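Local coordinates for protein 5-carboxymethyl-2-hydroxymuconate semialdehyde dehydrogenase (Thermus thermophilus, PDB 2D4E) that probably oxidises 5-carboxymethyl-2-hydroxymuconate semialdehyde to the corresponding carboxylate, using bound NAD as the electron acceptor, at residues Phe44-Pro49 and Cys111-Gln116. Numbering follows the deposited sequence.
Sequences FPSLDP and CLDAGQ. With NA (sodium ion), chain I.
A sodium ion joins strand 43-48 to the C-terminal end of helix 103-114 in this aldehyde dehydrogenase fold, and no direct hydrogen bond links the two segments. Asp113 grips the ion twice, through its backbone O at 2.4 Å from NA and through its carboxylate OD1 at 2.5 Å. The strand supplies the carbonyl O of Leu47, 2.5 Å from NA, and the more distant hydroxyl OG of Ser46; a water and the carbonyl O of Trp200 complete the six ligands. Ser46 OG and Asp113 OD1 lie 2.7 Å apart, brought together by the shared metal. Each side chain extends anti to its own backbone N (chi1 179° for Ser46, -155° for Asp113), so that the carboxylate bends back to the ion although the CB of Asp113 points away from the strand. The second carboxylate oxygen, OD2, accepts a hydrogen bond from Phe203 N, which fixes the rotation of the group. An alanine in place of Asp113 would remove the one carboxylate ligand and would probably weaken sodium binding and loosen the tie to the start of helix 203-214 at Phe203 N.

Beyond the metal, a water bridges Asp48 OD2 and Cys111 O. Asp48 also receives a hydrogen bond from Ala50 N at OD2 and forms a salt bridge with Arg19 through OD1, tying the strand to helix 12-24. The ring of Pro49 lies against the end of helix 103-114, its CD 3.3 Å from Leu112 O. There the chain leaves the helix at Gly115, whose phi is positive (76°) and whose N still donates to Cys111 O. A CB on this glycine would collide with the same ring, whose CG sits 3.3 Å from Gly115 N.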
ATOM      1  N   PHE C  44      17.827 -41.233 -19.024  1.00 22.18           N
ATOM      2  CA  PHE C  44      16.842 -41.998 -18.276  1.00 21.32           C
ATOM      3  C   PHE C  44      15.534 -41.909 -19.057  1.00 20.20           C
ATOM      4  O   PHE C  44      15.234 -40.892 -19.683  1.00 22.27           O
ATOM      5  CB  PHE C  44      16.695 -41.455 -16.844  1.00 22.39           C
ATOM      6  CG  PHE C  44      16.082 -40.081 -16.758  1.00 25.71           C
ATOM      7  CD1 PHE C  44      14.702 -39.925 -16.638  1.00 21.47           C
ATOM      8  CD2 PHE C  44      16.886 -38.944 -16.778  1.00 18.42           C
ATOM      9  CE1 PHE C  44      14.133 -38.659 -16.535  1.00 21.63           C
ATOM     10  CE2 PHE C  44      16.325 -37.671 -16.676  1.00 22.71           C
ATOM     11  CZ  PHE C  44      14.947 -37.528 -16.553  1.00 17.23           C
ATOM     12  N   PRO C  45      14.744 -42.986 -19.047  1.00 21.12           N
ATOM     13  CA  PRO C  45      13.480 -42.974 -19.784  1.00 19.60           C
ATOM     14  C   PRO C  45      12.299 -42.389 -19.026  1.00 21.55           C
ATOM     15  O   PRO C  45      12.310 -42.300 -17.796  1.00 22.55           O
ATOM     16  CB  PRO C  45      13.265 -44.444 -20.085  1.00 18.52           C
ATOM     17  CG  PRO C  45      13.717 -45.082 -18.783  1.00 22.49           C
ATOM     18  CD  PRO C  45      14.986 -44.303 -18.425  1.00 16.93           C
ATOM     19  N   SER C  46      11.286 -41.986 -19.787  1.00 19.54           N
ATOM     20  CA  SER C  46      10.046 -41.468 -19.235  1.00 23.73           C
ATOM     21  C   SER C  46       8.936 -42.256 -19.915  1.00 24.26           C
ATOM     22  O   SER C  46       8.895 -42.356 -21.143  1.00 23.83           O
ATOM     23  CB  SER C  46       9.869 -39.981 -19.528  1.00 23.35           C
ATOM     24  OG  SER C  46       8.638 -39.537 -18.976  1.00 27.11           O
ATOM     25  N   LEU C  47       8.040 -42.811 -19.110  1.00 21.05           N
ATOM     26  CA  LEU C  47       6.938 -43.621 -19.606  1.00 17.70           C
ATOM     27  C   LEU C  47       5.681 -42.829 -19.975  1.00 21.51           C
ATOM     28  O   LEU C  47       5.482 -41.695 -19.536  1.00 24.00           O
ATOM     29  CB  LEU C  47       6.550 -44.663 -18.546  1.00 21.82           C
ATOM     30  CG  LEU C  47       7.665 -45.460 -17.859  1.00 29.79           C
ATOM     31  CD1 LEU C  47       7.059 -46.391 -16.820  1.00 26.05           C
ATOM     32  CD2 LEU C  47       8.454 -46.253 -18.896  1.00 29.06           C
ATOM     33  N   ASP C  48       4.842 -43.457 -20.789  1.00 19.37           N
ATOM     34  CA  ASP C  48       3.561 -42.901 -21.198  1.00 21.14           C
ATOM     35  C   ASP C  48       2.624 -43.593 -20.209  1.00 20.86           C
ATOM     36  O   ASP C  48       2.378 -44.788 -20.318  1.00 25.81           O
ATOM     37  CB  ASP C  48       3.257 -43.317 -22.643  1.00 25.57           C
ATOM     38  CG  ASP C  48       1.832 -43.002 -23.070  1.00 29.07           C
ATOM     39  OD1 ASP C  48       1.564 -43.054 -24.290  1.00 28.82           O
ATOM     40  OD2 ASP C  48       0.977 -42.716 -22.204  1.00 27.34           O
ATOM     41  N   PRO C  49       2.103 -42.850 -19.221  1.00 23.75           N
ATOM     42  CA  PRO C  49       1.205 -43.408 -18.203  1.00 21.92           C
ATOM     43  C   PRO C  49      -0.009 -44.175 -18.708  1.00 21.03           C
ATOM     44  O   PRO C  49      -0.614 -44.941 -17.960  1.00 20.21           O
ATOM     45  CB  PRO C  49       0.828 -42.186 -17.368  1.00 19.90           C
ATOM     46  CG  PRO C  49       0.930 -41.058 -18.344  1.00 23.43           C
ATOM     47  CD  PRO C  49       2.185 -41.383 -19.097  1.00 23.31           C
ATOM     48  N   CYS C 111       0.547 -34.036 -22.259  1.00 16.50           N
ATOM     49  CA  CYS C 111      -0.533 -35.004 -22.145  1.00 16.93           C
ATOM     50  C   CYS C 111       0.048 -36.420 -22.207  1.00 18.83           C
ATOM     51  O   CYS C 111      -0.217 -37.257 -21.342  1.00 17.67           O
ATOM     52  CB  CYS C 111      -1.535 -34.795 -23.280  1.00 21.60           C
ATOM     53  SG  CYS C 111      -2.820 -36.046 -23.360  1.00 21.30           S
ATOM     54  N   LEU C 112       0.854 -36.675 -23.233  1.00 18.61           N
ATOM     55  CA  LEU C 112       1.481 -37.979 -23.410  1.00 19.24           C
ATOM     56  C   LEU C 112       2.385 -38.362 -22.245  1.00 20.75           C
ATOM     57  O   LEU C 112       2.404 -39.511 -21.810  1.00 16.42           O
ATOM     58  CB  LEU C 112       2.325 -37.988 -24.689  1.00 19.66           C
ATOM     59  CG  LEU C 112       1.624 -37.864 -26.042  1.00 23.15           C
ATOM     60  CD1 LEU C 112       2.664 -37.900 -27.153  1.00 20.57           C
ATOM     61  CD2 LEU C 112       0.634 -39.005 -26.211  1.00 18.90           C
ATOM     62  N   ASP C 113       3.132 -37.379 -21.753  1.00 20.98           N
ATOM     63  CA  ASP C 113       4.105 -37.552 -20.681  1.00 15.77           C
ATOM     64  C   ASP C 113       3.528 -37.665 -19.266  1.00 18.30           C
ATOM     65  O   ASP C 113       4.013 -38.462 -18.461  1.00 17.42           O
ATOM     66  CB  ASP C 113       5.095 -36.375 -20.751  1.00 18.89           C
ATOM     67  CG  ASP C 113       6.460 -36.690 -20.150  1.00 18.65           C
ATOM     68  OD1 ASP C 113       6.734 -37.863 -19.827  1.00 20.06           O
ATOM     69  OD2 ASP C 113       7.275 -35.745 -20.018  1.00 19.66           O
ATOM     70  N   ALA C 114       2.490 -36.887 -18.965  1.00 20.02           N
ATOM     71  CA  ALA C 114       1.917 -36.884 -17.619  1.00 19.69           C
ATOM     72  C   ALA C 114       0.518 -37.470 -17.429  1.00 21.51           C
ATOM     73  O   ALA C 114       0.009 -37.490 -16.308  1.00 17.97           O
ATOM     74  CB  ALA C 114       1.969 -35.469 -17.050  1.00 15.92           C
ATOM     75  N   GLY C 115      -0.113 -37.920 -18.511  1.00 19.81           N
ATOM     76  CA  GLY C 115      -1.422 -38.549 -18.397  1.00 14.33           C
ATOM     77  C   GLY C 115      -2.711 -37.770 -18.173  1.00 19.72           C
ATOM     78  O   GLY C 115      -3.753 -38.392 -17.950  1.00 19.91           O
ATOM     79  N   GLN C 116      -2.680 -36.440 -18.220  1.00 16.43           N
ATOM     80  CA  GLN C 116      -3.913 -35.679 -18.026  1.00 17.12           C
ATOM     81  C   GLN C 116      -4.675 -35.607 -19.350  1.00 18.69           C
ATOM     82  O   GLN C 116      -4.073 -35.699 -20.418  1.00 16.60           O
ATOM     83  CB  GLN C 116      -3.610 -34.258 -17.529  1.00 18.24           C
ATOM     84  CG  GLN C 116      -2.964 -34.168 -16.139  1.00 16.91           C
ATOM     85  CD  GLN C 116      -3.815 -34.783 -15.031  1.00 17.44           C
ATOM     86  OE1 GLN C 116      -5.042 -34.710 -15.062  1.00 18.06           O
ATOM     87  NE2 GLN C 116      -3.157 -35.369 -14.036  1.00 18.50           N
TER
HETATM   88 NA    NA I1903       6.042 -39.634 -18.261  1.00 21.11          NA
HETATM   89  O   HOH W   1      -0.651 -40.331 -21.549  1.00 27.38           O
HETATM   90  O   HOH W   2       5.819 -41.111 -16.300  1.00 18.04           O